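Local coordinates for protein allergen Aed a 2 (Aedes aegypti, PDB 3DXL) that binds and sequesters host biogenic amines and leukotrienes, thereby modulating the blood feeding of female mosquitoes on vertebrates, at residues Arg15-Asn20 / Ala32-Trp37; Asn230-Lys235 / Tyr248-Glu253. All blocks are in the same frame, centred on the assembly; numbering follows the deposited sequence.

How the contacts relate
The two contacts lie on opposite sides of the chain's centre, one in each PBP/GOBP unit, with centres about 34 Å apart and nearest atoms about 15 Å apart, so neither touches the other. Contact 1 packs M17 against W34 and includes W37 of the leukotriene E4 site; the side chain of K35 lies about 9 Å from that of K149, another residue of that N-terminal lipid pocket. Contact 2 joins two helices by the C232-C250 disulfide, away from the known ligand sites. Its residue Y248 does touch helices 184-196 and 257-271, which carry H189, D265 and E268 of the noradrenaline site in the separate C-terminal pocket.

Contact 1 of 2, residues Arg15-Asn20 / Ala32-Trp37; sequences RCMEDN and AKWKEW
M17 and W34 mark the nearest backbone approach between helix 6-20 and helix 27-34, with their CA atoms 8.0 Å apart. No hydrogen bond spans the gap; the contact is made chiefly by the M17 and W34 side chains and by the N20 backbone. Beyond W34 the chain makes a type I turn, W34 to W37, in which W37 N bonds to W34 O at 3.0 Å. W37, with phi 67°, is the C-prime residue of a Schellman motif that ends the helix.

The W34 indole meets helix 6-20 with its six-membered edge. M17 CG sits close to the ring plane, 3.8 Å from W34 CE3, and the two side chains run past each other in opposite directions. M17 CG is anti to its own carbonyl carbon, beside the backbone N (chi1 -73°), and M17 SD lies 4.0 Å from W34 CB. Farther along the same indole edge, W34 CH2 lies 3.8 Å from the carbonyl oxygen of N20. The amide of N20 turns back onto its own helix: N20 ND2 donates to C16 O at 2.9 Å, with an N-H...O angle of 154°, approaching in the carbonyl plane on a lone pair of C16 O. This bond fixes the amide's rotation, while N20 CB stays 4.4 Å from W34 CZ3.

The indole is held elsewhere too, since W34 NE1 bonds to E40 O and the ring stacks with F50 of helix 45-58. M17 also touches F50, and C16 is tied by a disulfide to C53 of that helix. Helices 6-20, 27-34 and 45-58 of the N-terminal PBP/GOBP unit thus pack together through M17, W34 and F50, and the turn after W34 leads to W37, which binds leukotriene E4.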
loop_
_atom_site.group_PDB
_atom_site.type_symbol
_atom_site.label_atom_id
_atom_site.label_comp_id
_atom_site.label_asym_id
_atom_site.label_seq_id
_atom_site.Cartn_x
_atom_site.Cartn_y
_atom_site.Cartn_z
ATOM N N ARG A 15 -6.625 1.241 1.593
ATOM C CA ARG A 15 -6.978 0.685 0.287
ATOM C C ARG A 15 -8.305 -0.073 0.362
ATOM O O ARG A 15 -9.182 0.094 -0.483
ATOM C CB ARG A 15 -5.868 -0.214 -0.267
ATOM C CG ARG A 15 -6.235 -1.011 -1.521
ATOM C CD ARG A 15 -6.647 -0.142 -2.724
ATOM N NE ARG A 15 -5.605 0.801 -3.136
ATOM C CZ ARG A 15 -4.594 0.493 -3.940
ATOM N NH1 ARG A 15 -4.477 -0.726 -4.459
ATOM N NH2 ARG A 15 -3.696 1.423 -4.237
ATOM N N CYS A 16 -8.458 -0.901 1.388
ATOM C CA CYS A 16 -9.674 -1.680 1.525
ATOM C C CYS A 16 -10.889 -0.788 1.786
ATOM O O CYS A 16 -11.978 -1.064 1.273
ATOM C CB CYS A 16 -9.489 -2.726 2.613
ATOM S SG CYS A 16 -8.370 -4.052 2.103
ATOM N N MET A 17 -10.707 0.307 2.530
ATOM C CA MET A 17 -11.801 1.252 2.713
ATOM C C MET A 17 -12.121 1.978 1.411
ATOM O O MET A 17 -13.290 2.126 1.055
ATOM C CB MET A 17 -11.507 2.244 3.833
ATOM C CG MET A 17 -11.605 1.601 5.199
ATOM S SD MET A 17 -11.589 2.782 6.544
ATOM C CE MET A 17 -9.844 3.201 6.549
ATOM N N GLU A 18 -11.084 2.404 0.679
ATOM C CA GLU A 18 -11.298 3.088 -0.600
ATOM C C GLU A 18 -12.130 2.226 -1.551
ATOM O O GLU A 18 -13.036 2.722 -2.224
ATOM C CB GLU A 18 -9.960 3.480 -1.228
ATOM C CG GLU A 18 -10.121 4.388 -2.450
ATOM C CD GLU A 18 -8.805 4.904 -2.987
ATOM O OE1 GLU A 18 -7.928 5.284 -2.194
ATOM O OE2 GLU A 18 -8.658 4.964 -4.220
ATOM N N ASP A 19 -11.834 0.929 -1.569
ATOM C CA ASP A 19 -12.503 0.022 -2.490
ATOM C C ASP A 19 -13.901 -0.428 -2.054
ATOM O O ASP A 19 -14.663 -0.948 -2.874
ATOM C CB ASP A 19 -11.627 -1.201 -2.745
ATOM C CG ASP A 19 -10.446 -0.897 -3.646
ATOM O OD1 ASP A 19 -10.428 0.171 -4.299
ATOM O OD2 ASP A 19 -9.542 -1.746 -3.699
ATOM N N ASN A 20 -14.233 -0.259 -0.771
ATOM C CA ASN A 20 -15.453 -0.863 -0.237
ATOM C C ASN A 20 -16.444 0.067 0.435
ATOM O O ASN A 20 -17.601 -0.309 0.626
ATOM C CB ASN A 20 -15.100 -2.048 0.661
ATOM C CG ASN A 20 -14.490 -3.180 -0.119
ATOM O OD1 ASN A 20 -15.186 -3.875 -0.867
ATOM N ND2 ASN A 20 -13.183 -3.356 0.012
ATOM N N ALA A 32 -16.246 6.195 9.856
ATOM C CA ALA A 32 -15.990 6.497 11.265
ATOM C C ALA A 32 -15.849 5.241 12.121
ATOM O O ALA A 32 -15.040 5.209 13.049
ATOM C CB ALA A 32 -17.078 7.400 11.821
ATOM N N LYS A 33 -16.648 4.220 11.815
ATOM C CA LYS A 33 -16.599 2.948 12.533
ATOM C C LYS A 33 -15.416 2.099 12.093
ATOM O O LYS A 33 -14.625 1.640 12.925
ATOM C CB LYS A 33 -17.898 2.175 12.329
ATOM C CG LYS A 33 -19.079 2.769 13.080
ATOM C CD LYS A 33 -20.364 1.972 12.876
ATOM C CE LYS A 33 -21.100 2.388 11.608
ATOM N NZ LYS A 33 -22.515 1.919 11.595
ATOM N N TRP A 34 -15.284 1.879 10.788
ATOM C CA TRP A 34 -14.222 1.008 10.291
ATOM C C TRP A 34 -12.829 1.489 10.710
ATOM O O TRP A 34 -11.968 0.679 11.056
ATOM C CB TRP A 34 -14.283 0.862 8.771
ATOM C CG TRP A 34 -15.564 0.307 8.209
ATOM C CD1 TRP A 34 -16.660 -0.158 8.899
ATOM C CD2 TRP A 34 -15.876 0.161 6.818
ATOM N NE1 TRP A 34 -17.625 -0.578 8.011
ATOM C CE2 TRP A 34 -17.170 -0.395 6.730
ATOM C CE3 TRP A 34 -15.175 0.432 5.633
ATOM C CZ2 TRP A 34 -17.785 -0.672 5.502
ATOM C CZ3 TRP A 34 -15.787 0.159 4.415
ATOM C CH2 TRP A 34 -17.077 -0.390 4.358
ATOM N N LYS A 35 -12.620 2.804 10.696
ATOM C CA LYS A 35 -11.336 3.392 11.120
ATOM C C LYS A 35 -10.949 2.972 12.523
ATOM O O LYS A 35 -9.759 2.832 12.821
ATOM C CB LYS A 35 -11.376 4.919 11.084
ATOM C CG LYS A 35 -11.328 5.530 9.716
ATOM C CD LYS A 35 -11.013 7.018 9.803
ATOM C CE LYS A 35 -11.595 7.676 11.050
ATOM N NZ LYS A 35 -11.216 9.115 11.121
ATOM N N GLU A 36 -11.959 2.800 13.372
ATOM C CA GLU A 36 -11.773 2.489 14.786
ATOM C C GLU A 36 -11.852 0.989 15.072
ATOM O O GLU A 36 -12.017 0.576 16.228
ATOM C CB GLU A 36 -12.802 3.251 15.631
ATOM C CG GLU A 36 -12.769 4.781 15.464
ATOM C CD GLU A 36 -11.400 5.399 15.724
ATOM O OE1 GLU A 36 -10.758 5.039 16.733
ATOM O OE2 GLU A 36 -10.970 6.260 14.923
ATOM N N TRP A 37 -11.725 0.178 14.021
ATOM C CA TRP A 37 -11.775 -1.282 14.143
ATOM C C TRP A 37 -13.164 -1.792 14.573
ATOM O O TRP A 37 -13.296 -2.857 15.175
ATOM C CB TRP A 37 -10.654 -1.786 15.068
ATOM C CG TRP A 37 -9.287 -1.744 14.433
ATOM C CD1 TRP A 37 -8.617 -0.636 13.964
ATOM C CD2 TRP A 37 -8.425 -2.856 14.202
ATOM N NE1 TRP A 37 -7.398 -1.007 13.456
ATOM C CE2 TRP A 37 -7.252 -2.363 13.585
ATOM C CE3 TRP A 37 -8.531 -4.231 14.450
ATOM C CZ2 TRP A 37 -6.189 -3.198 13.226
ATOM C CZ3 TRP A 37 -7.483 -5.060 14.091
ATOM C CH2 TRP A 37 -6.327 -4.542 13.476
#

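Contact 2 of 2, residues Asn230-Lys235 / Tyr248-Glu253; sequences NDCKSK and YKCLVE
C232 and C250 both direct their CB toward the other helix and join through a disulfide, C232 SG to C250 SG at 2.0 Å. Their backbones come within 6.2 Å at the two CA atoms, and the CB atoms of C232 and C250 stand 3.9 Å apart. The two halves of the bridge leave their helices differently. In C232 the sulfur lies beside the backbone N (chi1 -62°), whereas in C250 it swings opposite its own N and beside the carbonyl carbon (chi1 -164°). The C-S-S-C torsion of -90° sets the two CB-SG bonds nearly perpendicular, close to the value preferred for an unstrained S-S bond and left-handed in sense. The covalent link carries nearly all of the contact.

The bridge fastens the C-terminal part of helix 223-234 to helix 243-253 in the C-terminal PBP/GOBP unit, an all-helical fold of the odorant-binding protein type in which disulfides tie helices together. H246 NE2 reinforces the link by hydrogen-bonding C232 O, and Y247 packs on the C232 side chain.

Each helix also has interactions of its own. S234 OG hydrogen-bonds to D231 O at 2.6 Å, lying somewhat out of the D231 carbonyl plane, near the point where its helix gives way to loop. On the other helix K249 reaches along the surface to E253 one turn later, where K249 NZ meets E253 OE2 at 2.7 Å on the syn lone pair in a salt bridge. V252 CG2 rests 3.7 Å above one face of the Y248 ring, offset toward its rim. Y248, L251 and V252 all touch F260 of helix 257-271.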
loop_
_atom_site.group_PDB
_atom_site.type_symbol
_atom_site.label_atom_id
_atom_site.label_comp_id
_atom_site.label_asym_id
_atom_site.label_seq_id
_atom_site.Cartn_x
_atom_site.Cartn_y
_atom_site.Cartn_z
ATOM N N ASN A 230 3.410 -5.937 -21.262
ATOM C CA ASN A 230 3.686 -7.283 -21.766
ATOM C C ASN A 230 5.038 -7.321 -22.477
ATOM O O ASN A 230 5.835 -8.241 -22.258
ATOM C CB ASN A 230 2.555 -7.791 -22.671
ATOM C CG ASN A 230 1.308 -8.211 -21.886
ATOM O OD1 ASN A 230 1.372 -8.470 -20.682
ATOM N ND2 ASN A 230 0.171 -8.270 -22.569
ATOM N N ASP A 231 5.301 -6.309 -23.308
ATOM C CA ASP A 231 6.593 -6.183 -23.982
ATOM C C ASP A 231 7.732 -5.957 -22.985
ATOM O O ASP A 231 8.780 -6.588 -23.094
ATOM C CB ASP A 231 6.559 -5.068 -25.031
ATOM C CG ASP A 231 6.019 -5.536 -26.375
ATOM O OD1 ASP A 231 5.338 -6.584 -26.430
ATOM O OD2 ASP A 231 6.283 -4.852 -27.386
ATOM N N CYS A 232 7.515 -5.080 -22.006
ATOM C CA CYS A 232 8.515 -4.829 -20.955
ATOM C C CYS A 232 8.814 -6.110 -20.172
ATOM O O CYS A 232 9.972 -6.395 -19.855
ATOM C CB CYS A 232 8.046 -3.747 -19.969
ATOM S SG CYS A 232 7.740 -2.090 -20.648
ATOM N N LYS A 233 7.760 -6.874 -19.873
ATOM C CA LYS A 233 7.892 -8.134 -19.141
ATOM C C LYS A 233 8.653 -9.175 -19.951
ATOM O O LYS A 233 9.412 -9.957 -19.388
ATOM C CB LYS A 233 6.524 -8.676 -18.705
ATOM C CG LYS A 233 6.612 -9.955 -17.876
ATOM C CD LYS A 233 5.519 -10.052 -16.819
ATOM C CE LYS A 233 5.915 -11.038 -15.723
ATOM N NZ LYS A 233 6.475 -12.318 -16.252
ATOM N N SER A 234 8.459 -9.167 -21.269
ATOM C CA SER A 234 9.163 -10.096 -22.160
ATOM C C SER A 234 10.677 -9.854 -22.165
ATOM O O SER A 234 11.448 -10.737 -22.554
ATOM C CB SER A 234 8.589 -10.043 -23.582
ATOM O OG SER A 234 9.048 -8.904 -24.290
ATOM N N LYS A 235 11.086 -8.667 -21.713
ATOM C CA LYS A 235 12.497 -8.283 -21.629
ATOM C C LYS A 235 12.952 -8.017 -20.190
ATOM O O LYS A 235 13.973 -7.371 -19.953
ATOM C CB LYS A 235 12.769 -7.067 -22.520
ATOM C CG LYS A 235 12.824 -7.400 -24.008
ATOM C CD LYS A 235 12.794 -6.150 -24.874
ATOM C CE LYS A 235 11.374 -5.637 -25.058
ATOM N NZ LYS A 235 11.304 -4.495 -26.014
ATOM N N TYR A 248 10.204 0.955 -14.571
ATOM C CA TYR A 248 10.140 2.415 -14.586
ATOM C C TYR A 248 10.709 2.990 -15.895
ATOM O O TYR A 248 10.039 3.760 -16.587
ATOM C CB TYR A 248 10.868 2.986 -13.368
ATOM C CG TYR A 248 10.937 4.492 -13.348
ATOM C CD1 TYR A 248 9.810 5.255 -13.056
ATOM C CD2 TYR A 248 12.128 5.163 -13.658
ATOM C CE1 TYR A 248 9.866 6.656 -13.051
ATOM C CE2 TYR A 248 12.195 6.556 -13.652
ATOM C CZ TYR A 248 11.064 7.291 -13.349
ATOM O OH TYR A 248 11.108 8.666 -13.338
ATOM N N LYS A 249 11.929 2.577 -16.226
ATOM C CA LYS A 249 12.595 3.029 -17.447
ATOM C C LYS A 249 11.767 2.673 -18.681
ATOM O O LYS A 249 11.556 3.506 -19.565
ATOM C CB LYS A 249 13.966 2.381 -17.529
ATOM C CG LYS A 249 14.715 2.651 -18.830
ATOM C CD LYS A 249 16.117 2.093 -18.770
ATOM C CE LYS A 249 16.836 2.174 -20.121
ATOM N NZ LYS A 249 17.173 3.571 -20.551
ATOM N N CYS A 250 11.293 1.431 -18.733
ATOM C CA CYS A 250 10.513 0.958 -19.861
ATOM C C CYS A 250 9.267 1.815 -20.067
ATOM O O CYS A 250 8.995 2.268 -21.174
ATOM C CB CYS A 250 10.142 -0.510 -19.670
ATOM S SG CYS A 250 9.582 -1.353 -21.158
ATOM N N LEU A 251 8.523 2.063 -18.990
ATOM C CA LEU A 251 7.316 2.872 -19.074
ATOM C C LEU A 251 7.617 4.306 -19.514
ATOM O O LEU A 251 6.928 4.849 -20.382
ATOM C CB LEU A 251 6.559 2.858 -17.745
ATOM C CG LEU A 251 5.794 1.554 -17.478
ATOM C CD1 LEU A 251 5.510 1.395 -15.995
ATOM C CD2 LEU A 251 4.513 1.530 -18.282
ATOM N N VAL A 252 8.644 4.902 -18.910
ATOM C CA VAL A 252 9.029 6.288 -19.194
ATOM C C VAL A 252 9.459 6.496 -20.654
ATOM O O VAL A 252 9.293 7.584 -21.208
ATOM C CB VAL A 252 10.129 6.776 -18.194
ATOM C CG1 VAL A 252 10.779 8.094 -18.651
ATOM C CG2 VAL A 252 9.533 6.929 -16.805
ATOM N N GLU A 253 9.994 5.445 -21.266
ATOM C CA GLU A 253 10.495 5.510 -22.637
ATOM C C GLU A 253 9.518 4.945 -23.666
ATOM O O GLU A 253 9.806 4.959 -24.864
ATOM C CB GLU A 253 11.849 4.806 -22.694
ATOM C CG GLU A 253 12.905 5.540 -21.849
ATOM C CD GLU A 253 14.230 4.802 -21.689
ATOM O OE1 GLU A 253 14.419 3.725 -22.294
ATOM O OE2 GLU A 253 15.091 5.309 -20.937
#